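Local structure of metallo-beta-lactamase family protein (Thermus thermophilus, 2ZO4) at residues Gly47-His52 with Leu58-Val63; Glu154-Ala159 with Leu163-Thr168; Pro198-Trp203 with Lys212-Ser217; Glu256-Leu261 with Trp269-His274. The protein probably acts as a hydrolase of the metallo-beta-lactamase superfamily that binds two zinc ions. One frame throughout, in Å; residues are numbered along the deposited sequence.

Contact 1: Gly47-His52 with Leu58-Val63; sequences GALELH and LCFQDV
Phe60 swings its ring toward the helix because its CG stands opposite its own carbonyl carbon (chi1 -73°), while Leu49 and Glu50 each hold CG opposite the backbone N (chi1 -176° and -171°), a choice that carries Leu49 CG to the ring edge and runs the Glu50 chain past the ring. The segments belong to the beta-alpha-beta crossover of the metallo-beta-lactamase fold: helix 43-55 connects parallel strands 32-36 and 65-68, and Phe60 sits on the return loop. Leu49 meets the ring in its plane, with CG 3.9 Å from Phe60 CE1. Glu50 instead offers the root of its chain, CB lying 3.6 Å from Phe60 CZ at an oblique approach; the two side chains cross at about a right angle, with Glu50 CG and CD passing Phe60 CE2. Glu50 is exposed, whereas Leu49 is buried, reaching Leu11 of strand 8-14 and Phe82 of helix 79-84. Phe81 of that last helix meets the Phe60 ring edge-to-face. Within the loop, Cys59 N donates to Asp62 OD2 over 2.7 Å, on the anti side but well out of the carboxylate plane, bracing the 3-10 turn 60-62 that Asp62 ends. No direct hydrogen bond crosses the contact, but one water joins the two backbones, donating to Glu50 O and to Leu58 O, each at 2.8 Å.

Contact 2: Glu154-Ala159 with Leu163-Thr168; sequences EALEVA and LRVLWT
Leu156 and Leu163 form the hydrogen-bonded pair of a beta hairpin, and their two backbone bonds, Leu156 N to Leu163 O and Leu163 N to Leu156 O, are both 2.9 Å long. A third bond runs from Val165 N to Glu154 O at 3.0 Å. Packing is tight around Val165 CG2, which lies 3.7 Å from Leu156 CD1 and 3.6 Å from the aliphatic CG of Glu154, whose OE1 accepts from Arg151 N. Val158 CB and Leu163 CD1 make a more relaxed contact at 4.1 Å.

The other face is looser and partly open to solvent. Ala155 and Arg164 make the non-hydrogen-bonded pair there; the Arg164 chain starts with CG opposite the backbone N (chi1 -176°) and then folds back at its next two bonds, bringing NH1 to 3.6 Å from Ala155 CB. The guanidinium owes its polar hold to others, a salt bridge to Glu181 and a bond to Gly153 O. Strand 155-158 is an edge strand of its five-stranded sheet; next to strand 161-167 comes 176-180, and Leu156, Val158 and Leu163 all touch Leu67 of strand 65-68 in the facing sheet, whereas Leu166 packs against helix 210-222.

Contact 3: Pro198-Trp203 with Lys212-Ser217; sequences PNVGLW and KDFLRS
The Phe214 ring is met at its edge, near its plane, by the Pro198 ring, whose CG lies 3.7 Å from Phe214 CZ and 3.8 Å from Phe214 CE1. The two side chains cross at about a right angle, and the proline presents one corner to the end of the phenyl group. Val200 approaches obliquely and touches the base of the side chain, CG2 being 3.9 Å from Phe214 CB. The His251 ring of helix 240-261 also meets the phenyl ring, with the planes about 70° apart. Phe214 reaches into this gathering because its CG is turned away from the backbone N (chi1 -175°), extending the ring from helix 210-222 toward the loop.

This is a loop-on-helix packing within the alpha-beta/beta-alpha metallo-beta-lactamase fold, and all three touching residues are buried. The loop follows strand 185-189, immediately beyond which lies the metal ligand Asp190. The Pro198 side chain is about 4 Å from those of His171 and Asp190, and about 7 Å from a bound zinc ion. Asn199 O receives a hydrogen bond from His171 ND1, a second-shell link that probably helps fix the rotation of this zinc-bound imidazole. Val200 has partners on helix 286-301 as well: its backbone N bonds to Glu291 OE2 and its side chain touches His295.

Contact 4: Glu256-Leu261 with Trp269-His274; sequences EALLAL and WELSLH
Glu270 OE1, next in the chain to Leu271, which meets Leu258 and Leu261 across the contact, is gripped twice, by a hydrogen bond from Thr267 N and by a salt bridge with Arg313 NH2. No hydrogen bond passes between the two segments; the contact is made of aliphatic groups. Leu271 divides its branches, CD1 lying 4.0 Å from Leu258 CD1 and CD2 3.8 Å from Leu261 CB. The Leu258 and Leu271 side chains cross at about a right angle, and Leu258, its CG opposite the backbone N (chi1 178°), turns CD1 to the Leu271 branches.

Farther along, Leu261 straddles the root of His274: CD2 is 3.7 Å and CD1 3.9 Å from His274 CB. His274 is exposed, in contrast to the buried Leu258 and Leu271. Leu261 O, meanwhile, is hydrogen-bonded to Lys266 NZ in the connecting loop. The short helical segments run at 124° to each other, with axes 10.4 Å apart at closest approach, in a C-terminal region whose sequence family is grouped with helix-turn-helix domains, consistent with its small helical build. Helix 286-301 closes the group, since His295, Leu296 and Leu299 pack on Leu258 and Thr292 on Ser272, while strand 313-316 supplies Arg313.

Overall arrangement
The four contacts follow one another along the chain without overlap. Contacts 1 and 2 serve the two facing sheets: helix 43-55 crosses over between strands of one, and the 155-158/161-167 hairpin borders the other; their centres are 23 Å apart. Contact 2 touches contact 3 through Thr168 and Ser217, where the residue following strand 161-167 packs on helix 210-222. Contact 3 lies nearest the zinc ions, beside the metal ligands His171 and Asp190. Contact 4 sits 17 Å from contact 3 between centres and 44 Å from contact 1, across the chain's centre. Helix 240-261 links it to contact 3, joining the C-terminal helices to the metal-binding core.

Contact 1: Gly47-His52 with Leu58-Val63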
# COMPACT_ATOMS: atom_id res chain seq x y z
N GLY A 47 19.79 2.63 -8.56
CA GLY A 47 21.14 2.09 -8.41
C GLY A 47 21.15 0.82 -7.60
O GLY A 47 21.79 -0.16 -7.99
N ALA A 48 20.45 0.83 -6.47
CA ALA A 48 20.31 -0.34 -5.61
C ALA A 48 19.65 -1.52 -6.32
O ALA A 48 20.10 -2.66 -6.18
CB ALA A 48 19.54 0.02 -4.35
N LEU A 49 18.59 -1.24 -7.08
CA LEU A 49 17.88 -2.28 -7.81
C LEU A 49 18.77 -2.89 -8.90
O LEU A 49 18.82 -4.12 -9.06
CB LEU A 49 16.57 -1.74 -8.40
CG LEU A 49 15.61 -2.70 -9.13
CD1 LEU A 49 15.42 -4.01 -8.36
CD2 LEU A 49 14.26 -2.01 -9.38
N GLU A 50 19.47 -2.02 -9.63
CA GLU A 50 20.42 -2.45 -10.65
C GLU A 50 21.48 -3.38 -10.06
O GLU A 50 21.77 -4.42 -10.65
CB GLU A 50 21.09 -1.24 -11.30
CG GLU A 50 21.94 -1.58 -12.52
CD GLU A 50 22.51 -0.35 -13.21
OE1 GLU A 50 22.59 0.72 -12.57
OE2 GLU A 50 22.87 -0.46 -14.40
N LEU A 51 22.03 -3.01 -8.91
CA LEU A 51 23.05 -3.83 -8.24
C LEU A 51 22.50 -5.19 -7.80
O LEU A 51 23.17 -6.21 -7.96
CB LEU A 51 23.67 -3.08 -7.06
CG LEU A 51 24.75 -2.05 -7.39
CD1 LEU A 51 24.99 -1.11 -6.22
CD2 LEU A 51 26.06 -2.73 -7.81
N HIS A 52 21.29 -5.19 -7.26
CA HIS A 52 20.60 -6.43 -6.89
C HIS A 52 20.47 -7.36 -8.09
O HIS A 52 20.82 -8.54 -8.00
CB HIS A 52 19.21 -6.14 -6.32
CG HIS A 52 19.21 -5.80 -4.87
ND1 HIS A 52 18.61 -4.66 -4.37
CD2 HIS A 52 19.75 -6.44 -3.80
CE1 HIS A 52 18.78 -4.62 -3.06
NE2 HIS A 52 19.46 -5.69 -2.69
N LEU A 58 21.51 -10.29 -13.90
CA LEU A 58 20.38 -9.76 -14.65
C LEU A 58 20.47 -8.25 -14.89
O LEU A 58 21.14 -7.52 -14.15
CB LEU A 58 19.06 -10.09 -13.93
CG LEU A 58 18.70 -11.56 -13.68
CD1 LEU A 58 17.60 -11.69 -12.63
CD2 LEU A 58 18.32 -12.28 -14.98
N CYS A 59 19.81 -7.81 -15.96
CA CYS A 59 19.67 -6.39 -16.29
C CYS A 59 18.22 -6.00 -16.09
O CYS A 59 17.36 -6.88 -15.99
CB CYS A 59 20.06 -6.15 -17.76
SG CYS A 59 21.65 -6.87 -18.25
N PHE A 60 17.94 -4.70 -16.05
CA PHE A 60 16.57 -4.19 -16.02
C PHE A 60 15.73 -4.81 -17.14
O PHE A 60 14.56 -5.15 -16.94
CB PHE A 60 16.54 -2.66 -16.19
CG PHE A 60 17.01 -1.89 -14.99
CD1 PHE A 60 16.46 -2.13 -13.73
CD2 PHE A 60 17.98 -0.89 -15.12
CE1 PHE A 60 16.89 -1.40 -12.61
CE2 PHE A 60 18.41 -0.16 -14.01
CZ PHE A 60 17.86 -0.42 -12.75
N GLN A 61 16.35 -4.96 -18.31
CA GLN A 61 15.66 -5.45 -19.52
C GLN A 61 15.25 -6.92 -19.43
O GLN A 61 14.41 -7.37 -20.21
CB GLN A 61 16.52 -5.20 -20.77
CG GLN A 61 16.71 -3.73 -21.15
CD GLN A 61 17.84 -3.04 -20.38
OE1 GLN A 61 18.48 -3.63 -19.51
NE2 GLN A 61 18.10 -1.78 -20.72
N ASP A 62 15.84 -7.66 -18.49
CA ASP A 62 15.51 -9.07 -18.27
C ASP A 62 14.18 -9.28 -17.55
O ASP A 62 13.57 -10.35 -17.66
CB ASP A 62 16.64 -9.78 -17.51
CG ASP A 62 17.92 -9.89 -18.32
OD1 ASP A 62 17.84 -10.13 -19.55
OD2 ASP A 62 19.01 -9.72 -17.74
N VAL A 63 13.72 -8.26 -16.83
CA VAL A 63 12.48 -8.37 -16.06
C VAL A 63 11.27 -8.15 -16.98
O VAL A 63 10.95 -7.02 -17.34
CB VAL A 63 12.43 -7.38 -14.87
CG1 VAL A 63 11.20 -7.65 -14.01
CG2 VAL A 63 13.70 -7.46 -14.04
O HOH W 1 21.74 -4.90 -13.38

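Contact 2: Glu154-Ala159 with Leu163-Thr168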
# COMPACT_ATOMS: atom_id res chain seq x y z
N GLU A 154 -7.74 -14.86 -8.83
CA GLU A 154 -7.13 -15.35 -10.06
C GLU A 154 -5.77 -15.99 -9.78
O GLU A 154 -5.11 -15.69 -8.78
CB GLU A 154 -7.05 -14.26 -11.14
CG GLU A 154 -5.84 -13.36 -11.12
CD GLU A 154 -5.62 -12.67 -12.46
OE1 GLU A 154 -5.95 -11.48 -12.58
OE2 GLU A 154 -5.15 -13.33 -13.41
N ALA A 155 -5.39 -16.91 -10.66
CA ALA A 155 -4.17 -17.68 -10.50
C ALA A 155 -3.19 -17.33 -11.61
O ALA A 155 -3.53 -17.38 -12.80
CB ALA A 155 -4.49 -19.16 -10.52
N LEU A 156 -1.98 -16.98 -11.21
CA LEU A 156 -0.93 -16.61 -12.15
C LEU A 156 0.21 -17.63 -12.12
O LEU A 156 0.68 -18.02 -11.04
CB LEU A 156 -0.39 -15.21 -11.84
CG LEU A 156 -1.35 -14.02 -11.80
CD1 LEU A 156 -0.71 -12.86 -11.04
CD2 LEU A 156 -1.78 -13.56 -13.18
N GLU A 157 0.65 -18.05 -13.29
CA GLU A 157 1.85 -18.87 -13.42
C GLU A 157 3.00 -17.94 -13.75
O GLU A 157 3.07 -17.40 -14.86
CB GLU A 157 1.69 -19.94 -14.49
CG GLU A 157 1.05 -21.22 -13.99
CD GLU A 157 -0.45 -21.10 -13.85
OE1 GLU A 157 -1.15 -21.34 -14.85
OE2 GLU A 157 -0.92 -20.78 -12.75
N VAL A 158 3.88 -17.74 -12.78
CA VAL A 158 4.95 -16.76 -12.88
C VAL A 158 6.26 -17.40 -12.46
O VAL A 158 6.42 -17.80 -11.31
CB VAL A 158 4.70 -15.53 -11.97
CG1 VAL A 158 5.81 -14.52 -12.14
CG2 VAL A 158 3.34 -14.89 -12.25
N ALA A 159 7.19 -17.49 -13.41
CA ALA A 159 8.56 -17.98 -13.16
C ALA A 159 8.59 -19.35 -12.47
O ALA A 159 9.36 -19.56 -11.53
CB ALA A 159 9.36 -16.94 -12.37
N LEU A 163 0.90 -18.25 -8.20
CA LEU A 163 0.57 -17.18 -7.27
C LEU A 163 -0.93 -16.89 -7.28
O LEU A 163 -1.51 -16.67 -8.34
CB LEU A 163 1.33 -15.90 -7.64
CG LEU A 163 2.82 -15.80 -7.31
CD1 LEU A 163 3.68 -16.75 -8.14
CD2 LEU A 163 3.29 -14.37 -7.51
N ARG A 164 -1.54 -16.89 -6.10
CA ARG A 164 -2.95 -16.54 -5.98
C ARG A 164 -3.08 -15.06 -5.65
O ARG A 164 -2.48 -14.58 -4.69
CB ARG A 164 -3.63 -17.38 -4.89
CG ARG A 164 -5.14 -17.16 -4.76
CD ARG A 164 -5.92 -17.80 -5.90
NE ARG A 164 -5.79 -19.26 -5.88
CZ ARG A 164 -6.25 -20.08 -6.82
NH1 ARG A 164 -6.89 -19.61 -7.88
NH2 ARG A 164 -6.06 -21.39 -6.69
N VAL A 165 -3.86 -14.34 -6.46
CA VAL A 165 -4.12 -12.92 -6.22
C VAL A 165 -5.17 -12.74 -5.12
O VAL A 165 -6.31 -13.21 -5.25
CB VAL A 165 -4.54 -12.19 -7.52
CG1 VAL A 165 -4.79 -10.69 -7.26
CG2 VAL A 165 -3.48 -12.36 -8.59
N LEU A 166 -4.78 -12.07 -4.05
CA LEU A 166 -5.69 -11.79 -2.94
C LEU A 166 -5.93 -10.30 -2.82
O LEU A 166 -5.06 -9.56 -2.36
CB LEU A 166 -5.14 -12.33 -1.62
CG LEU A 166 -4.62 -13.77 -1.52
CD1 LEU A 166 -4.04 -13.98 -0.14
CD2 LEU A 166 -5.72 -14.80 -1.81
N TRP A 167 -7.11 -9.87 -3.25
CA TRP A 167 -7.53 -8.48 -3.10
C TRP A 167 -7.68 -8.18 -1.62
O TRP A 167 -8.47 -8.81 -0.91
CB TRP A 167 -8.84 -8.23 -3.85
CG TRP A 167 -9.35 -6.81 -3.78
CD1 TRP A 167 -8.62 -5.66 -3.83
CD2 TRP A 167 -10.72 -6.41 -3.69
NE1 TRP A 167 -9.45 -4.56 -3.76
CE2 TRP A 167 -10.74 -5.00 -3.67
CE3 TRP A 167 -11.94 -7.11 -3.61
CZ2 TRP A 167 -11.94 -4.26 -3.58
CZ3 TRP A 167 -13.13 -6.37 -3.52
CH2 TRP A 167 -13.11 -4.97 -3.50
N THR A 168 -6.87 -7.23 -1.15
CA THR A 168 -6.82 -6.86 0.26
C THR A 168 -6.91 -5.33 0.40
O THR A 168 -5.91 -4.67 0.72
CB THR A 168 -5.54 -7.40 0.93
OG1 THR A 168 -4.45 -7.36 -0.00
CG2 THR A 168 -5.74 -8.85 1.40

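Contact 3: Pro198-Trp203 with Lys212-Ser217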
# COMPACT_ATOMS: atom_id res chain seq x y z
N PRO A 198 0.60 -0.70 8.70
CA PRO A 198 0.59 0.02 7.43
C PRO A 198 -0.48 1.10 7.46
O PRO A 198 -1.52 0.93 8.12
CB PRO A 198 0.24 -1.06 6.41
CG PRO A 198 -0.31 -2.20 7.19
CD PRO A 198 0.34 -2.14 8.52
N ASN A 199 -0.23 2.21 6.77
CA ASN A 199 -1.20 3.30 6.66
C ASN A 199 -2.57 2.79 6.23
O ASN A 199 -2.69 1.90 5.40
CB ASN A 199 -0.69 4.35 5.66
CG ASN A 199 -1.21 5.75 5.95
OD1 ASN A 199 -0.89 6.35 6.98
ND2 ASN A 199 -2.01 6.28 5.04
N VAL A 200 -3.62 3.34 6.84
CA VAL A 200 -4.96 3.21 6.31
C VAL A 200 -5.50 4.64 6.15
O VAL A 200 -6.08 5.21 7.07
CB VAL A 200 -5.87 2.29 7.18
CG1 VAL A 200 -6.00 2.81 8.62
CG2 VAL A 200 -7.23 2.12 6.53
N GLY A 201 -5.26 5.21 4.98
CA GLY A 201 -5.58 6.61 4.74
C GLY A 201 -6.82 6.83 3.91
O GLY A 201 -7.12 6.06 3.00
N LEU A 202 -7.56 7.89 4.24
CA LEU A 202 -8.69 8.33 3.44
C LEU A 202 -8.22 9.49 2.56
O LEU A 202 -7.92 10.58 3.05
CB LEU A 202 -9.87 8.75 4.32
CG LEU A 202 -11.25 8.81 3.65
CD1 LEU A 202 -12.36 8.46 4.65
CD2 LEU A 202 -11.52 10.16 2.99
N TRP A 203 -8.15 9.22 1.25
CA TRP A 203 -7.76 10.22 0.27
C TRP A 203 -8.96 10.56 -0.62
O TRP A 203 -10.03 9.96 -0.48
CB TRP A 203 -6.58 9.71 -0.57
CG TRP A 203 -5.45 9.14 0.25
CD1 TRP A 203 -5.26 7.83 0.56
CD2 TRP A 203 -4.38 9.86 0.87
NE1 TRP A 203 -4.13 7.69 1.34
CE2 TRP A 203 -3.57 8.92 1.54
CE3 TRP A 203 -4.02 11.22 0.92
CZ2 TRP A 203 -2.43 9.29 2.26
CZ3 TRP A 203 -2.88 11.58 1.64
CH2 TRP A 203 -2.10 10.62 2.29
N LYS A 212 -12.70 -0.03 7.39
CA LYS A 212 -13.57 -1.21 7.37
C LYS A 212 -13.05 -2.26 6.39
O LYS A 212 -13.03 -3.45 6.71
CB LYS A 212 -15.02 -0.83 7.03
CG LYS A 212 -16.03 -1.97 7.20
CD LYS A 212 -17.47 -1.46 7.16
CE LYS A 212 -18.45 -2.62 7.25
NZ LYS A 212 -19.87 -2.14 7.30
N ASP A 213 -12.62 -1.82 5.21
CA ASP A 213 -11.93 -2.68 4.24
C ASP A 213 -10.67 -3.30 4.83
O ASP A 213 -10.41 -4.48 4.65
CB ASP A 213 -11.52 -1.88 3.00
CG ASP A 213 -12.67 -1.57 2.07
OD1 ASP A 213 -13.66 -2.34 2.03
OD2 ASP A 213 -12.58 -0.55 1.36
N PHE A 214 -9.88 -2.47 5.51
CA PHE A 214 -8.59 -2.88 6.06
C PHE A 214 -8.75 -3.98 7.10
O PHE A 214 -8.00 -4.95 7.10
CB PHE A 214 -7.84 -1.69 6.67
CG PHE A 214 -6.45 -2.02 7.15
CD1 PHE A 214 -5.41 -2.18 6.23
CD2 PHE A 214 -6.18 -2.17 8.51
CE1 PHE A 214 -4.11 -2.49 6.67
CE2 PHE A 214 -4.90 -2.49 8.95
CZ PHE A 214 -3.86 -2.65 8.03
N LEU A 215 -9.73 -3.81 7.98
CA LEU A 215 -9.99 -4.79 9.04
C LEU A 215 -10.55 -6.10 8.48
O LEU A 215 -10.24 -7.18 8.99
CB LEU A 215 -10.89 -4.19 10.13
CG LEU A 215 -10.31 -2.98 10.89
CD1 LEU A 215 -11.37 -2.28 11.75
CD2 LEU A 215 -9.10 -3.37 11.74
N ARG A 216 -11.36 -6.02 7.43
CA ARG A 216 -11.85 -7.23 6.77
C ARG A 216 -10.72 -7.96 6.05
O ARG A 216 -10.71 -9.19 5.99
CB ARG A 216 -13.00 -6.89 5.81
CG ARG A 216 -13.62 -8.09 5.12
CD ARG A 216 -15.14 -8.08 5.25
NE ARG A 216 -15.60 -8.81 6.43
CZ ARG A 216 -16.02 -10.08 6.42
NH1 ARG A 216 -16.04 -10.78 5.29
NH2 ARG A 216 -16.42 -10.66 7.55
N SER A 217 -9.76 -7.20 5.52
CA SER A 217 -8.59 -7.77 4.85
C SER A 217 -7.69 -8.52 5.84
O SER A 217 -7.20 -9.60 5.53
CB SER A 217 -7.80 -6.69 4.11
OG SER A 217 -8.57 -6.16 3.05

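Contact 4: Glu256-Leu261 with Trp269-His274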
# COMPACT_ATOMS: atom_id res chain seq x y z
N GLU A 256 -10.35 3.76 20.18
CA GLU A 256 -10.58 4.16 21.56
C GLU A 256 -9.80 5.42 21.91
O GLU A 256 -10.32 6.32 22.57
CB GLU A 256 -10.21 3.02 22.53
CG GLU A 256 -11.13 1.79 22.45
CD GLU A 256 -10.65 0.65 23.34
OE1 GLU A 256 -10.05 0.92 24.40
OE2 GLU A 256 -10.88 -0.53 22.97
N ALA A 257 -8.54 5.48 21.46
CA ALA A 257 -7.69 6.66 21.67
C ALA A 257 -8.26 7.91 21.00
O ALA A 257 -8.21 9.00 21.58
CB ALA A 257 -6.28 6.40 21.20
N LEU A 258 -8.80 7.75 19.80
CA LEU A 258 -9.40 8.87 19.07
C LEU A 258 -10.67 9.38 19.76
O LEU A 258 -10.87 10.59 19.88
CB LEU A 258 -9.69 8.48 17.61
CG LEU A 258 -10.35 9.48 16.66
CD1 LEU A 258 -9.62 10.82 16.63
CD2 LEU A 258 -10.44 8.89 15.26
N LEU A 259 -11.51 8.45 20.21
CA LEU A 259 -12.72 8.80 20.96
C LEU A 259 -12.40 9.63 22.21
O LEU A 259 -13.11 10.59 22.52
CB LEU A 259 -13.51 7.54 21.34
CG LEU A 259 -14.27 6.86 20.19
CD1 LEU A 259 -14.78 5.49 20.60
CD2 LEU A 259 -15.42 7.74 19.70
N ALA A 260 -11.32 9.27 22.91
CA ALA A 260 -10.87 9.97 24.11
C ALA A 260 -10.39 11.39 23.79
O ALA A 260 -10.58 12.31 24.59
CB ALA A 260 -9.78 9.18 24.81
N LEU A 261 -9.76 11.56 22.63
CA LEU A 261 -9.28 12.87 22.17
C LEU A 261 -10.40 13.85 21.83
O LEU A 261 -10.17 15.06 21.73
CB LEU A 261 -8.35 12.70 20.96
CG LEU A 261 -6.98 12.05 21.19
CD1 LEU A 261 -6.30 11.78 19.87
CD2 LEU A 261 -6.09 12.91 22.09
N TRP A 269 -7.18 17.59 11.38
CA TRP A 269 -5.79 18.05 11.43
C TRP A 269 -5.25 18.11 12.85
O TRP A 269 -4.18 17.55 13.12
CB TRP A 269 -5.62 19.40 10.73
CG TRP A 269 -4.25 19.98 10.95
CD1 TRP A 269 -3.91 21.00 11.80
CD2 TRP A 269 -3.03 19.55 10.33
NE1 TRP A 269 -2.56 21.23 11.74
CE2 TRP A 269 -1.99 20.36 10.85
CE3 TRP A 269 -2.71 18.56 9.39
CZ2 TRP A 269 -0.66 20.22 10.45
CZ3 TRP A 269 -1.38 18.42 9.00
CH2 TRP A 269 -0.37 19.25 9.53
N GLU A 270 -5.97 18.77 13.76
CA GLU A 270 -5.51 18.89 15.14
C GLU A 270 -5.51 17.54 15.86
O GLU A 270 -4.62 17.27 16.68
CB GLU A 270 -6.32 19.94 15.92
CG GLU A 270 -7.75 19.56 16.28
CD GLU A 270 -8.44 20.64 17.10
OE1 GLU A 270 -9.37 21.28 16.57
OE2 GLU A 270 -8.04 20.85 18.27
N LEU A 271 -6.48 16.69 15.54
CA LEU A 271 -6.55 15.33 16.08
C LEU A 271 -5.36 14.47 15.66
O LEU A 271 -4.85 13.68 16.46
CB LEU A 271 -7.87 14.66 15.66
CG LEU A 271 -9.14 15.16 16.34
CD1 LEU A 271 -10.37 14.66 15.59
CD2 LEU A 271 -9.18 14.72 17.81
N SER A 272 -4.93 14.64 14.41
CA SER A 272 -3.82 13.86 13.84
C SER A 272 -2.48 14.09 14.55
O SER A 272 -1.58 13.26 14.46
CB SER A 272 -3.69 14.13 12.34
OG SER A 272 -3.26 15.45 12.08
N LEU A 273 -2.35 15.22 15.24
CA LEU A 273 -1.13 15.55 15.98
C LEU A 273 -0.98 14.73 17.26
O LEU A 273 0.14 14.46 17.70
CB LEU A 273 -1.09 17.05 16.32
CG LEU A 273 -1.10 18.08 15.19
CD1 LEU A 273 -1.21 19.48 15.78
CD2 LEU A 273 0.12 17.96 14.29
N HIS A 274 -2.11 14.34 17.85
CA HIS A 274 -2.11 13.61 19.12
C HIS A 274 -2.31 12.12 18.91
O HIS A 274 -1.80 11.31 19.69
CB HIS A 274 -3.21 14.16 20.04
CG HIS A 274 -2.94 15.54 20.55
ND1 HIS A 274 -3.33 15.96 21.81
CD2 HIS A 274 -2.32 16.60 19.98
CE1 HIS A 274 -2.97 17.22 21.99
NE2 HIS A 274 -2.35 17.63 20.89